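Local coordinates for protein beta-ketoacyl synthase (Burkholderia phymatum, PDB 4EWG) that probably catalyses the condensation of acyl chains with acyl-carrier-protein-bound units as a 3-oxoacyl-[acyl-carrier-protein] synthase of the thiolase-like superfamily, at residues G114-I119 and E197-A202; L287-A292 and S405-R410; T222-D227 and N366-D371. All blocks are in the same frame, centred on the assembly; numbering follows the deposited sequence.

The three contacts are separate, with no touch between any two. Interaction 1, near the subunit interface, and interaction 2, between a helix and a sheet strand, lie on opposite sides of the chain's centre, their centres 34 Å apart. Interaction 3, which joins two irregular loops, has its centre 29 Å from that of interaction 1 and 27 Å from that of interaction 2; its nearest atoms are about 12 Å and 14 Å from theirs. Along the chain interaction 1 closes before the others open, whereas the segments of interactions 2 and 3 alternate. All three lie away from the calcium site that includes H249.

Interaction 1: residues G114-I119 and E197-A202; sequences GSVEPI and ELSGPA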
ATOM      1  N   GLY A 114      -8.469   5.204  -6.073  1.00 14.23           N
ATOM      2  CA  GLY A 114      -8.636   6.578  -5.733  1.00 14.13           C
ATOM      3  C   GLY A 114      -9.997   7.083  -6.160  1.00 15.09           C
ATOM      4  O   GLY A 114     -10.934   6.293  -6.357  1.00 16.44           O
ATOM      5  N   SER A 115     -10.130   8.395  -6.305  1.00 14.75           N
ATOM      6  CA  SER A 115     -11.452   8.996  -6.545  1.00 15.28           C
ATOM      7  C   SER A 115     -11.752   9.199  -8.037  1.00 15.60           C
ATOM      8  O   SER A 115     -10.849   9.326  -8.837  1.00 14.80           O
ATOM      9  CB  SER A 115     -11.572  10.325  -5.789  1.00 14.92           C
ATOM     10  OG  SER A 115     -11.697  10.071  -4.385  1.00 14.38           O
ATOM     11  N   VAL A 116     -13.035   9.271  -8.366  1.00 16.39           N
ATOM     12  CA  VAL A 116     -13.459   9.287  -9.763  1.00 16.95           C
ATOM     13  C   VAL A 116     -12.983  10.500 -10.520  1.00 17.88           C
ATOM     14  O   VAL A 116     -12.528  10.370 -11.646  1.00 17.85           O
ATOM     15  CB  VAL A 116     -15.011   9.145  -9.958  1.00 17.33           C
ATOM     16  CG1 VAL A 116     -15.458   7.766  -9.498  1.00 16.77           C
ATOM     17  CG2 VAL A 116     -15.814  10.259  -9.276  1.00 17.33           C
ATOM     18  N   GLU A 117     -13.058  11.676  -9.901  1.00 19.13           N
ATOM     19  CA  GLU A 117     -12.771  12.918 -10.615  1.00 20.15           C
ATOM     20  C   GLU A 117     -11.382  12.909 -11.262  1.00 19.38           C
ATOM     21  O   GLU A 117     -11.267  13.131 -12.453  1.00 20.03           O
ATOM     22  CB  GLU A 117     -12.935  14.143  -9.702  1.00 21.69           C
ATOM     23  CG  GLU A 117     -14.374  14.407  -9.289  1.00 23.63           C
ATOM     24  CD  GLU A 117     -14.910  13.489  -8.177  1.00 24.67           C
ATOM     25  OE1 GLU A 117     -14.110  12.728  -7.523  1.00 24.21           O
ATOM     26  OE2 GLU A 117     -16.153  13.558  -7.939  1.00 25.92           O
ATOM     27  N   PRO A 118     -10.319  12.666 -10.468  1.00 18.49           N
ATOM     28  CA  PRO A 118      -8.979  12.720 -11.050  1.00 17.97           C
ATOM     29  C   PRO A 118      -8.663  11.542 -11.970  1.00 17.76           C
ATOM     30  O   PRO A 118      -7.906  11.719 -12.939  1.00 17.67           O
ATOM     31  CB  PRO A 118      -8.063  12.719  -9.828  1.00 17.37           C
ATOM     32  CG  PRO A 118      -8.871  12.022  -8.779  1.00 17.44           C
ATOM     33  CD  PRO A 118     -10.269  12.500  -9.003  1.00 17.77           C
ATOM     34  N   ILE A 119      -9.254  10.365 -11.711  1.00 17.40           N
ATOM     35  CA  ILE A 119      -9.161   9.278 -12.668  1.00 17.22           C
ATOM     36  C   ILE A 119      -9.707   9.737 -14.024  1.00 18.19           C
ATOM     37  O   ILE A 119      -9.061   9.542 -15.042  1.00 19.06           O
ATOM     38  CB  ILE A 119      -9.871   7.992 -12.199  1.00 17.00           C
ATOM     39  CG1 ILE A 119      -9.167   7.389 -11.000  1.00 16.20           C
ATOM     40  CG2 ILE A 119      -9.839   6.924 -13.301  1.00 16.75           C
ATOM     41  CD1 ILE A 119     -10.025   6.392 -10.236  1.00 16.26           C
ATOM     42  N   GLU A 197     -15.293   4.178  -2.589  1.00 13.33           N
ATOM     43  CA  GLU A 197     -16.407   4.939  -3.121  1.00 14.17           C
ATOM     44  C   GLU A 197     -17.004   4.160  -4.280  1.00 14.38           C
ATOM     45  O   GLU A 197     -16.298   3.534  -5.011  1.00 14.79           O
ATOM     46  CB  GLU A 197     -15.973   6.353  -3.519  1.00 14.35           C
ATOM     47  CG  GLU A 197     -15.212   6.495  -4.827  1.00 14.46           C
ATOM     48  CD  GLU A 197     -14.595   7.902  -4.992  1.00 14.54           C
ATOM     49  OE1 GLU A 197     -13.800   8.339  -4.131  1.00 13.93           O
ATOM     50  OE2 GLU A 197     -14.863   8.554  -5.994  1.00 14.75           O
ATOM     51  N   LEU A 198     -18.315   4.154  -4.383  1.00 14.67           N
ATOM     52  CA  LEU A 198     -19.006   3.409  -5.430  1.00 14.76           C
ATOM     53  C   LEU A 198     -18.799   4.148  -6.737  1.00 15.14           C
ATOM     54  O   LEU A 198     -18.977   5.364  -6.806  1.00 15.14           O
ATOM     55  CB  LEU A 198     -20.513   3.293  -5.128  1.00 14.92           C
ATOM     56  CG  LEU A 198     -21.385   2.485  -6.122  1.00 15.45           C
ATOM     57  CD1 LEU A 198     -20.947   0.994  -6.191  1.00 14.82           C
ATOM     58  CD2 LEU A 198     -22.898   2.630  -5.809  1.00 15.77           C
ATOM     59  N   SER A 199     -18.425   3.414  -7.769  1.00 15.14           N
ATOM     60  CA  SER A 199     -18.384   3.976  -9.111  1.00 15.80           C
ATOM     61  C   SER A 199     -18.606   2.885 -10.158  1.00 15.87           C
ATOM     62  O   SER A 199     -18.492   1.693  -9.869  1.00 15.34           O
ATOM     63  CB  SER A 199     -17.039   4.638  -9.377  1.00 15.49           C
ATOM     64  OG  SER A 199     -16.033   3.648  -9.520  1.00 14.66           O
ATOM     65  N   GLY A 200     -18.903   3.314 -11.380  1.00 16.44           N
ATOM     66  CA  GLY A 200     -19.079   2.388 -12.482  1.00 16.97           C
ATOM     67  C   GLY A 200     -17.831   1.536 -12.699  1.00 16.53           C
ATOM     68  O   GLY A 200     -17.916   0.323 -12.764  1.00 16.59           O
ATOM     69  N   PRO A 201     -16.676   2.180 -12.794  1.00 16.46           N
ATOM     70  CA  PRO A 201     -15.430   1.452 -12.927  1.00 16.44           C
ATOM     71  C   PRO A 201     -15.186   0.448 -11.820  1.00 16.13           C
ATOM     72  O   PRO A 201     -14.688  -0.638 -12.095  1.00 16.50           O
ATOM     73  CB  PRO A 201     -14.368   2.553 -12.892  1.00 15.92           C
ATOM     74  CG  PRO A 201     -15.075   3.729 -13.443  1.00 16.58           C
ATOM     75  CD  PRO A 201     -16.481   3.631 -12.930  1.00 16.55           C
ATOM     76  N   ALA A 202     -15.503   0.804 -10.583  1.00 16.15           N
ATOM     77  CA  ALA A 202     -15.343  -0.131  -9.478  1.00 16.33           C
ATOM     78  C   ALA A 202     -16.187  -1.392  -9.768  1.00 17.24           C
ATOM     79  O   ALA A 202     -15.746  -2.488  -9.514  1.00 17.65           O
ATOM     80  CB  ALA A 202     -15.742   0.507  -8.148  1.00 15.95           C
TER
HETATM   81  O   HOH W   1     -15.002  11.088  -5.208  1.00 21.75           O
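The carboxylate of E197 receives two hydrogen bonds from the start of helix 116-128: S115 OG donates to E197 OE1 at 2.7 Å, and V116 N donates to E197 OE2 at 3.1 Å. This is a junction of the thiolase-like fold, where the chain leaving strand 189-196 meets the first turn of a helix that follows strand 105-110. The serine hydroxyl arrives on the syn side, only 21° out of the carboxylate plane, while the amide comes from well above that plane. S115 holds the N-cap position but its side chain makes no capping bond; with OG anti to its own carbonyl carbon (chi1 -72°) the hydroxyl turns to the glutamate. An acid suits this place, since its negative charge faces the amino end of a helix, an arrangement likely to be electrostatically favourable. E197 OE1 also accepts from V77 N, at the start of helix 76-92, so the group joins two helix beginnings.

Water 1 donates to E197 OE2 at 2.7 Å and to E117 OE1 at 3.0 Å. It thus mediates between two acids whose oxygens E117 OE1 and E197 OE2 stand 4.5 Å apart, and probably eases their repulsion.

Packing is modest. V116 points at the other segment and its side chain crosses that of E197, with the branched methyls lying beside OE2. L126 of the second subunit packs on V116 and I119, and F122 of that subunit packs on P201, which places the contact at the dimer interface. S199 is the N-cap of helix 200-207: its OG accepts from A202 N. S199 CB itself points toward segment 114-119, and V116 CG1 meets it at 3.5 Å.

Interaction 2: residues L287-A292 and S405-R410; sequences LALEDA and SLIFRR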
ATOM      1  N   LEU A 287      -2.197 -19.818  10.114  1.00 18.90           N
ATOM      2  CA  LEU A 287      -1.218 -18.785  10.493  1.00 18.45           C
ATOM      3  C   LEU A 287      -1.764 -17.888  11.605  1.00 18.17           C
ATOM      4  O   LEU A 287      -1.032 -17.551  12.562  1.00 18.87           O
ATOM      5  CB  LEU A 287      -0.785 -17.956   9.266  1.00 17.51           C
ATOM      6  CG  LEU A 287       0.245 -18.635   8.342  1.00 18.00           C
ATOM      7  CD1 LEU A 287       0.435 -17.864   7.045  1.00 17.51           C
ATOM      8  CD2 LEU A 287       1.591 -18.784   9.039  1.00 18.24           C
ATOM      9  N   ALA A 288      -3.048 -17.526  11.523  1.00 17.86           N
ATOM     10  CA  ALA A 288      -3.644 -16.666  12.559  1.00 18.01           C
ATOM     11  C   ALA A 288      -3.733 -17.441  13.881  1.00 18.74           C
ATOM     12  O   ALA A 288      -3.389 -16.918  14.951  1.00 18.96           O
ATOM     13  CB  ALA A 288      -5.025 -16.196  12.139  1.00 17.61           C
ATOM     14  N   LEU A 289      -4.217 -18.681  13.788  1.00 19.25           N
ATOM     15  CA  LEU A 289      -4.329 -19.557  14.964  1.00 20.11           C
ATOM     16  C   LEU A 289      -2.957 -19.765  15.614  1.00 20.33           C
ATOM     17  O   LEU A 289      -2.826 -19.662  16.823  1.00 20.57           O
ATOM     18  CB  LEU A 289      -4.986 -20.898  14.610  1.00 20.25           C
ATOM     19  CG  LEU A 289      -6.504 -20.905  14.301  1.00 20.31           C
ATOM     20  CD1 LEU A 289      -6.920 -22.273  13.712  1.00 20.56           C
ATOM     21  CD2 LEU A 289      -7.402 -20.568  15.495  1.00 20.40           C
ATOM     22  N   GLU A 290      -1.940 -19.999  14.800  1.00 20.23           N
ATOM     23  CA  GLU A 290      -0.572 -20.138  15.306  1.00 21.19           C
ATOM     24  C   GLU A 290      -0.072 -18.837  15.960  1.00 20.66           C
ATOM     25  O   GLU A 290       0.554 -18.870  16.998  1.00 20.63           O
ATOM     26  CB  GLU A 290       0.386 -20.597  14.189  1.00 22.06           C
ATOM     27  CG  GLU A 290       0.166 -22.036  13.713  1.00 23.22           C
ATOM     28  CD  GLU A 290       1.008 -22.412  12.500  1.00 24.62           C
ATOM     29  OE1 GLU A 290       1.688 -21.533  11.932  1.00 26.26           O
ATOM     30  OE2 GLU A 290       1.011 -23.609  12.114  1.00 26.31           O
ATOM     31  N   ASP A 291      -0.389 -17.689  15.361  1.00 20.16           N
ATOM     32  CA  ASP A 291      -0.004 -16.398  15.903  1.00 19.55           C
ATOM     33  C   ASP A 291      -0.693 -16.189  17.251  1.00 19.74           C
ATOM     34  O   ASP A 291      -0.089 -15.629  18.175  1.00 19.06           O
ATOM     35  CB  ASP A 291      -0.379 -15.290  14.911  1.00 19.50           C
ATOM     36  CG  ASP A 291       0.121 -13.916  15.328  1.00 19.33           C
ATOM     37  OD1 ASP A 291       1.211 -13.820  15.909  1.00 21.05           O
ATOM     38  OD2 ASP A 291      -0.573 -12.940  15.089  1.00 18.37           O
ATOM     39  N   ALA A 292      -1.937 -16.649  17.374  1.00 19.83           N
ATOM     40  CA  ALA A 292      -2.691 -16.513  18.647  1.00 20.18           C
ATOM     41  C   ALA A 292      -2.368 -17.639  19.654  1.00 21.97           C
ATOM     42  O   ALA A 292      -2.894 -17.631  20.784  1.00 23.19           O
ATOM     43  CB  ALA A 292      -4.178 -16.475  18.364  1.00 19.40           C
ATOM     44  N   SER A 405      -6.628 -13.399   7.776  1.00 13.59           N
ATOM     45  CA  SER A 405      -7.430 -13.984   8.847  1.00 13.69           C
ATOM     46  C   SER A 405      -7.111 -13.221  10.137  1.00 13.63           C
ATOM     47  O   SER A 405      -5.952 -13.104  10.523  1.00 14.04           O
ATOM     48  CB  SER A 405      -7.074 -15.459   9.006  1.00 14.00           C
ATOM     49  OG  SER A 405      -7.843 -16.068   9.997  1.00 14.72           O
ATOM     50  N   LEU A 406      -8.138 -12.708  10.788  1.00 13.71           N
ATOM     51  CA  LEU A 406      -7.985 -11.946  12.027  1.00 13.71           C
ATOM     52  C   LEU A 406      -8.673 -12.675  13.129  1.00 14.61           C
ATOM     53  O   LEU A 406      -9.827 -13.091  12.951  1.00 14.98           O
ATOM     54  CB  LEU A 406      -8.614 -10.567  11.879  1.00 12.90           C
ATOM     55  CG  LEU A 406      -7.831  -9.599  11.005  1.00 12.35           C
ATOM     56  CD1 LEU A 406      -8.755  -8.445  10.530  1.00 11.86           C
ATOM     57  CD2 LEU A 406      -6.586  -9.105  11.741  1.00 12.10           C
ATOM     58  N   ILE A 407      -8.009 -12.783  14.280  1.00 15.38           N
ATOM     59  CA  ILE A 407      -8.625 -13.325  15.471  1.00 16.69           C
ATOM     60  C   ILE A 407      -8.754 -12.258  16.587  1.00 18.09           C
ATOM     61  O   ILE A 407      -7.750 -11.651  17.025  1.00 18.12           O
ATOM     62  CB  ILE A 407      -7.847 -14.552  16.018  1.00 17.09           C
ATOM     63  CG1 ILE A 407      -7.800 -15.667  14.957  1.00 16.86           C
ATOM     64  CG2 ILE A 407      -8.522 -15.076  17.292  1.00 17.76           C
ATOM     65  CD1 ILE A 407      -6.922 -16.866  15.298  1.00 17.44           C
ATOM     66  N   PHE A 408     -10.000 -12.080  17.072  1.00 19.20           N
ATOM     67  CA  PHE A 408     -10.305 -11.166  18.151  1.00 19.93           C
ATOM     68  C   PHE A 408     -10.693 -11.947  19.430  1.00 20.95           C
ATOM     69  O   PHE A 408     -11.464 -12.920  19.390  1.00 20.54           O
ATOM     70  CB  PHE A 408     -11.457 -10.238  17.752  1.00 19.73           C
ATOM     71  CG  PHE A 408     -11.193  -9.466  16.514  1.00 19.01           C
ATOM     72  CD1 PHE A 408     -10.169  -8.543  16.472  1.00 19.02           C
ATOM     73  CD2 PHE A 408     -11.944  -9.681  15.372  1.00 19.15           C
ATOM     74  CE1 PHE A 408      -9.892  -7.834  15.319  1.00 18.27           C
ATOM     75  CE2 PHE A 408     -11.677  -8.968  14.207  1.00 18.52           C
ATOM     76  CZ  PHE A 408     -10.650  -8.042  14.184  1.00 18.20           C
ATOM     77  N   ARG A 409     -10.164 -11.502  20.551  1.00 21.81           N
ATOM     78  CA  ARG A 409     -10.472 -12.117  21.827  1.00 24.02           C
ATOM     79  C   ARG A 409     -11.555 -11.314  22.547  1.00 24.07           C
ATOM     80  O   ARG A 409     -11.536 -10.072  22.560  1.00 24.47           O
ATOM     81  CB  ARG A 409      -9.219 -12.220  22.702  1.00 25.40           C
ATOM     82  CG  ARG A 409      -9.567 -12.562  24.124  1.00 27.67           C
ATOM     83  CD  ARG A 409      -8.392 -12.890  25.012  1.00 29.64           C
ATOM     84  NE  ARG A 409      -8.931 -13.683  26.096  1.00 32.16           N
ATOM     85  CZ  ARG A 409      -8.195 -14.349  26.969  1.00 35.11           C
ATOM     86  NH1 ARG A 409      -6.868 -14.276  26.943  1.00 35.39           N
ATOM     87  NH2 ARG A 409      -8.791 -15.070  27.896  1.00 37.00           N
ATOM     88  N   ARG A 410     -12.509 -12.027  23.133  1.00 24.82           N
ATOM     89  CA  ARG A 410     -13.578 -11.393  23.929  1.00 25.18           C
ATOM     90  C   ARG A 410     -12.960 -10.633  25.062  1.00 24.83           C
ATOM     91  O   ARG A 410     -11.983 -11.063  25.628  1.00 25.21           O
ATOM     92  CB  ARG A 410     -14.538 -12.471  24.473  1.00 26.37           C
ATOM     93  CG  ARG A 410     -15.814 -11.947  25.127  1.00 27.05           C
ATOM     94  CD  ARG A 410     -16.822 -11.453  24.107  1.00 26.89           C
ATOM     95  NE  ARG A 410     -18.109 -11.110  24.719  1.00 27.63           N
ATOM     96  CZ  ARG A 410     -19.133 -11.955  24.918  1.00 28.42           C
ATOM     97  NH1 ARG A 410     -19.079 -13.244  24.556  1.00 29.20           N
ATOM     98  NH2 ARG A 410     -20.243 -11.509  25.491  1.00 28.26           N
TER
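I407 reaches the helix because CG1 stands anti to its carbonyl carbon (chi1 -60°) and CD1 continues the chain in an extended line, carrying the terminal methyl onto the last turns of helix 278-291. S405, two residues earlier on the same face of the strand, has OG anti to the backbone N, which lays the hydroxyl against A288.

The tip of I407 does most of the touching. Its CD1 lies 3.5 Å from A288 C and 3.6 Å from L289 N, so the methyl rests on the helix backbone itself. Beside this, I407 CD1 meets the side-chain methyl A288 CB at 3.7 Å. L289 closes one side: its CB sets off alongside the strand, and the end of the side chain swings in, the L289 CD2 branch coming to 3.7 Å from I407 CD1. The two side chains cross at about a right angle. One turn after A288, A292 CB adds a looser contact with I407 CD1 at 4.1 Å. Alanine suits both positions, as its single methyl leaves room for a branched side chain from the strand to come close to the helix.

A288 CB also meets S405 OG at 3.5 Å. The buried hydroxyl is satisfied by N395 OD1 of the adjoining strand 391-398. No hydrogen bond joins the two segments; shape and burial hold them together.

The axes of helix 287-291 and strand 405-409 approach to 8.0 Å and run at 36° to each other. Strand 402-409 is paired with 259-268 and 391-398. L406 points away from this helix and touches helix 170-183, while F408 packs on helix 344-358. Helices thus lie on both faces of the strand, the layered alpha/beta packing characteristic of the thiolase-like fold.

Interaction 3: residues T222-D227 and N366-D371; sequences TPRPFD and NLTEVD
R224 and D227 meet N366, T368 and E369 through charged and polar groups. Within its own loop, R224 NE donates to D227 OD2 at 2.8 Å in a salt bridge, almost in the guanidinium plane. N366 O lies over the centre of one guanidinium face, 3.1 Å from R224 CZ; this carbonyl is placed for an electrostatic contact rather than a hydrogen bond. The other carboxylate oxygen, D227 OD1, accepts from T368 N at 2.8 Å and E369 N at 3.1 Å, the two amides coming from opposite faces of the carboxylate plane. Aspartate suits the place because its two oxygens can serve both loops, OD2 its own and OD1 the other.

Backbone bonding continues the link. F226 O accepts from D371 N at 3.0 Å (174° at the hydrogen), and D227 forms a single beta bridge with V370. A type II turn from R224 to D227 presents these groups; P225 suits its second position, and F226 adopts the positive phi of the third.

Three waters also bridge the loops: water 2 links P223 O to N366 ND2, water 3 links R224 NH1 to N366 OD1, and water 4 joins D227 OD2 and T368 OG1. N366 ND2 also bonds H220 O.

The apolar side-chain contact is L367 CD1 with F226 CB, at 4.2 Å. L367 CG is anti to its backbone N (chi1 178°), and the CD1 methyl lies against backbone, 3.4 Å from P225 O and 3.5 Å from D227 CA.

Beyond the two loops, D313 OD2 of helix 310-324 accepts from F226 N, and Y379 of strand 378-379 meets the F226 ring and touches L367 and V370, so the loop pair lies against that helix and that edge strand.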
ATOM      1  N   THR A 222     -30.699 -10.615  -3.738  1.00 24.32           N
ATOM      2  CA  THR A 222     -29.313 -10.860  -4.150  1.00 23.38           C
ATOM      3  C   THR A 222     -28.435  -9.801  -3.453  1.00 22.67           C
ATOM      4  O   THR A 222     -28.884  -8.656  -3.271  1.00 22.72           O
ATOM      5  CB  THR A 222     -29.195 -10.803  -5.708  1.00 23.14           C
ATOM      6  OG1 THR A 222     -27.896 -11.195  -6.122  1.00 21.64           O
ATOM      7  CG2 THR A 222     -29.519  -9.361  -6.264  1.00 23.02           C
ATOM      8  N   PRO A 223     -27.204 -10.166  -3.069  1.00 21.55           N
ATOM      9  CA  PRO A 223     -26.466 -11.418  -3.299  1.00 21.27           C
ATOM     10  C   PRO A 223     -26.864 -12.482  -2.292  1.00 21.48           C
ATOM     11  O   PRO A 223     -27.617 -12.198  -1.377  1.00 21.41           O
ATOM     12  CB  PRO A 223     -25.023 -10.998  -3.093  1.00 20.54           C
ATOM     13  CG  PRO A 223     -25.113  -9.903  -2.042  1.00 20.45           C
ATOM     14  CD  PRO A 223     -26.403  -9.195  -2.304  1.00 21.08           C
ATOM     15  N   ARG A 224     -26.351 -13.697  -2.483  1.00 21.61           N
ATOM     16  CA  ARG A 224     -26.812 -14.862  -1.749  1.00 22.30           C
ATOM     17  C   ARG A 224     -25.638 -15.768  -1.352  1.00 22.03           C
ATOM     18  O   ARG A 224     -25.504 -16.877  -1.860  1.00 21.60           O
ATOM     19  CB  ARG A 224     -27.805 -15.678  -2.612  1.00 23.29           C
ATOM     20  CG  ARG A 224     -28.883 -14.883  -3.323  1.00 24.03           C
ATOM     21  CD  ARG A 224     -29.812 -15.797  -4.145  1.00 25.03           C
ATOM     22  NE  ARG A 224     -30.561 -16.736  -3.321  1.00 25.39           N
ATOM     23  CZ  ARG A 224     -31.695 -16.454  -2.692  1.00 26.40           C
ATOM     24  NH1 ARG A 224     -32.289 -17.392  -1.967  1.00 27.39           N
ATOM     25  NH2 ARG A 224     -32.253 -15.255  -2.777  1.00 26.43           N
ATOM     26  N   PRO A 225     -24.803 -15.312  -0.424  1.00 21.69           N
ATOM     27  CA  PRO A 225     -23.632 -16.097  -0.086  1.00 21.87           C
ATOM     28  C   PRO A 225     -23.951 -17.547   0.281  1.00 22.36           C
ATOM     29  O   PRO A 225     -24.867 -17.799   1.061  1.00 23.06           O
ATOM     30  CB  PRO A 225     -23.035 -15.355   1.119  1.00 21.27           C
ATOM     31  CG  PRO A 225     -23.512 -13.977   0.963  1.00 21.35           C
ATOM     32  CD  PRO A 225     -24.892 -14.092   0.381  1.00 21.70           C
ATOM     33  N   PHE A 226     -23.197 -18.476  -0.311  1.00 22.28           N
ATOM     34  CA  PHE A 226     -23.311 -19.935  -0.053  1.00 23.18           C
ATOM     35  C   PHE A 226     -24.634 -20.567  -0.507  1.00 24.06           C
ATOM     36  O   PHE A 226     -24.875 -21.729  -0.268  1.00 24.63           O
ATOM     37  CB  PHE A 226     -23.022 -20.261   1.414  1.00 23.05           C
ATOM     38  CG  PHE A 226     -21.752 -19.654   1.913  1.00 22.47           C
ATOM     39  CD1 PHE A 226     -20.534 -20.123   1.468  1.00 22.49           C
ATOM     40  CD2 PHE A 226     -21.778 -18.570   2.783  1.00 22.48           C
ATOM     41  CE1 PHE A 226     -19.362 -19.557   1.897  1.00 22.20           C
ATOM     42  CE2 PHE A 226     -20.611 -17.993   3.236  1.00 22.19           C
ATOM     43  CZ  PHE A 226     -19.392 -18.483   2.785  1.00 22.30           C
ATOM     44  N   ASP A 227     -25.463 -19.800  -1.194  1.00 24.82           N
ATOM     45  CA  ASP A 227     -26.771 -20.270  -1.630  1.00 25.76           C
ATOM     46  C   ASP A 227     -26.695 -20.950  -3.016  1.00 25.82           C
ATOM     47  O   ASP A 227     -25.938 -20.529  -3.900  1.00 24.40           O
ATOM     48  CB  ASP A 227     -27.740 -19.083  -1.679  1.00 25.84           C
ATOM     49  CG  ASP A 227     -29.183 -19.519  -1.861  1.00 26.70           C
ATOM     50  OD1 ASP A 227     -29.790 -19.956  -0.863  1.00 27.32           O
ATOM     51  OD2 ASP A 227     -29.685 -19.426  -3.002  1.00 27.22           O
ATOM     52  N   ASN A 366     -30.823 -14.015   2.536  1.00 26.41           N
ATOM     53  CA  ASN A 366     -31.080 -14.668   1.246  1.00 26.92           C
ATOM     54  C   ASN A 366     -30.308 -16.001   1.041  1.00 27.82           C
ATOM     55  O   ASN A 366     -29.933 -16.354  -0.089  1.00 27.97           O
ATOM     56  CB  ASN A 366     -30.822 -13.701   0.086  1.00 26.53           C
ATOM     57  CG  ASN A 366     -31.938 -12.665  -0.083  1.00 26.82           C
ATOM     58  OD1 ASN A 366     -33.118 -13.009  -0.192  1.00 28.48           O
ATOM     59  ND2 ASN A 366     -31.569 -11.413  -0.144  1.00 26.03           N
ATOM     60  N   LEU A 367     -30.094 -16.737   2.142  1.00 27.96           N
ATOM     61  CA  LEU A 367     -29.540 -18.094   2.102  1.00 28.14           C
ATOM     62  C   LEU A 367     -30.647 -19.074   2.500  1.00 30.24           C
ATOM     63  O   LEU A 367     -30.899 -19.276   3.682  1.00 30.95           O
ATOM     64  CB  LEU A 367     -28.332 -18.219   3.052  1.00 27.14           C
ATOM     65  CG  LEU A 367     -27.649 -19.603   3.188  1.00 26.69           C
ATOM     66  CD1 LEU A 367     -27.163 -20.165   1.842  1.00 26.39           C
ATOM     67  CD2 LEU A 367     -26.481 -19.542   4.152  1.00 25.48           C
ATOM     68  N   THR A 368     -31.294 -19.686   1.506  1.00 31.50           N
ATOM     69  CA  THR A 368     -32.438 -20.568   1.753  1.00 32.43           C
ATOM     70  C   THR A 368     -32.145 -22.034   1.437  1.00 33.02           C
ATOM     71  O   THR A 368     -32.732 -22.909   2.054  1.00 33.92           O
ATOM     72  CB  THR A 368     -33.651 -20.092   0.952  1.00 32.63           C
ATOM     73  OG1 THR A 368     -33.302 -20.023  -0.442  1.00 32.37           O
ATOM     74  CG2 THR A 368     -34.079 -18.689   1.446  1.00 31.68           C
ATOM     75  N   GLU A 369     -31.246 -22.297   0.492  1.00 32.01           N
ATOM     76  CA  GLU A 369     -30.778 -23.656   0.209  1.00 32.37           C
ATOM     77  C   GLU A 369     -29.244 -23.623   0.093  1.00 31.58           C
ATOM     78  O   GLU A 369     -28.698 -23.033  -0.847  1.00 32.47           O
ATOM     79  CB  GLU A 369     -31.362 -24.173  -1.100  1.00 33.10           C
ATOM     80  CG  GLU A 369     -30.965 -25.622  -1.413  1.00 34.12           C
ATOM     81  CD  GLU A 369     -31.321 -26.077  -2.836  1.00 35.30           C
ATOM     82  OE1 GLU A 369     -31.907 -25.294  -3.610  1.00 35.71           O
ATOM     83  OE2 GLU A 369     -31.032 -27.240  -3.175  1.00 37.41           O
ATOM     84  N   VAL A 370     -28.559 -24.252   1.035  1.00 30.79           N
ATOM     85  CA  VAL A 370     -27.122 -24.285   1.007  1.00 29.34           C
ATOM     86  C   VAL A 370     -26.663 -25.076  -0.212  1.00 29.87           C
ATOM     87  O   VAL A 370     -27.065 -26.208  -0.418  1.00 29.69           O
ATOM     88  CB  VAL A 370     -26.527 -24.905   2.273  1.00 29.46           C
ATOM     89  CG1 VAL A 370     -25.000 -24.909   2.182  1.00 29.11           C
ATOM     90  CG2 VAL A 370     -26.977 -24.122   3.493  1.00 29.16           C
ATOM     91  N   ASP A 371     -25.823 -24.440  -1.015  1.00 28.82           N
ATOM     92  CA  ASP A 371     -25.262 -25.025  -2.206  1.00 28.74           C
ATOM     93  C   ASP A 371     -24.530 -26.316  -1.859  1.00 28.98           C
ATOM     94  O   ASP A 371     -23.596 -26.287  -1.065  1.00 29.35           O
ATOM     95  CB  ASP A 371     -24.275 -24.017  -2.813  1.00 28.28           C
ATOM     96  CG  ASP A 371     -23.547 -24.555  -4.029  1.00 28.67           C
ATOM     97  OD1 ASP A 371     -23.901 -25.625  -4.525  1.00 29.09           O
ATOM     98  OD2 ASP A 371     -22.614 -23.872  -4.514  1.00 28.77           O
TER
HETATM   99  O   HOH W   2     -28.907 -10.017  -0.156  1.00 20.11           O
HETATM  100  O   HOH W   3     -33.971 -15.612  -0.531  1.00 33.10           O
HETATM  101  O   HOH W   4     -32.162 -20.583  -3.046  1.00 29.12           O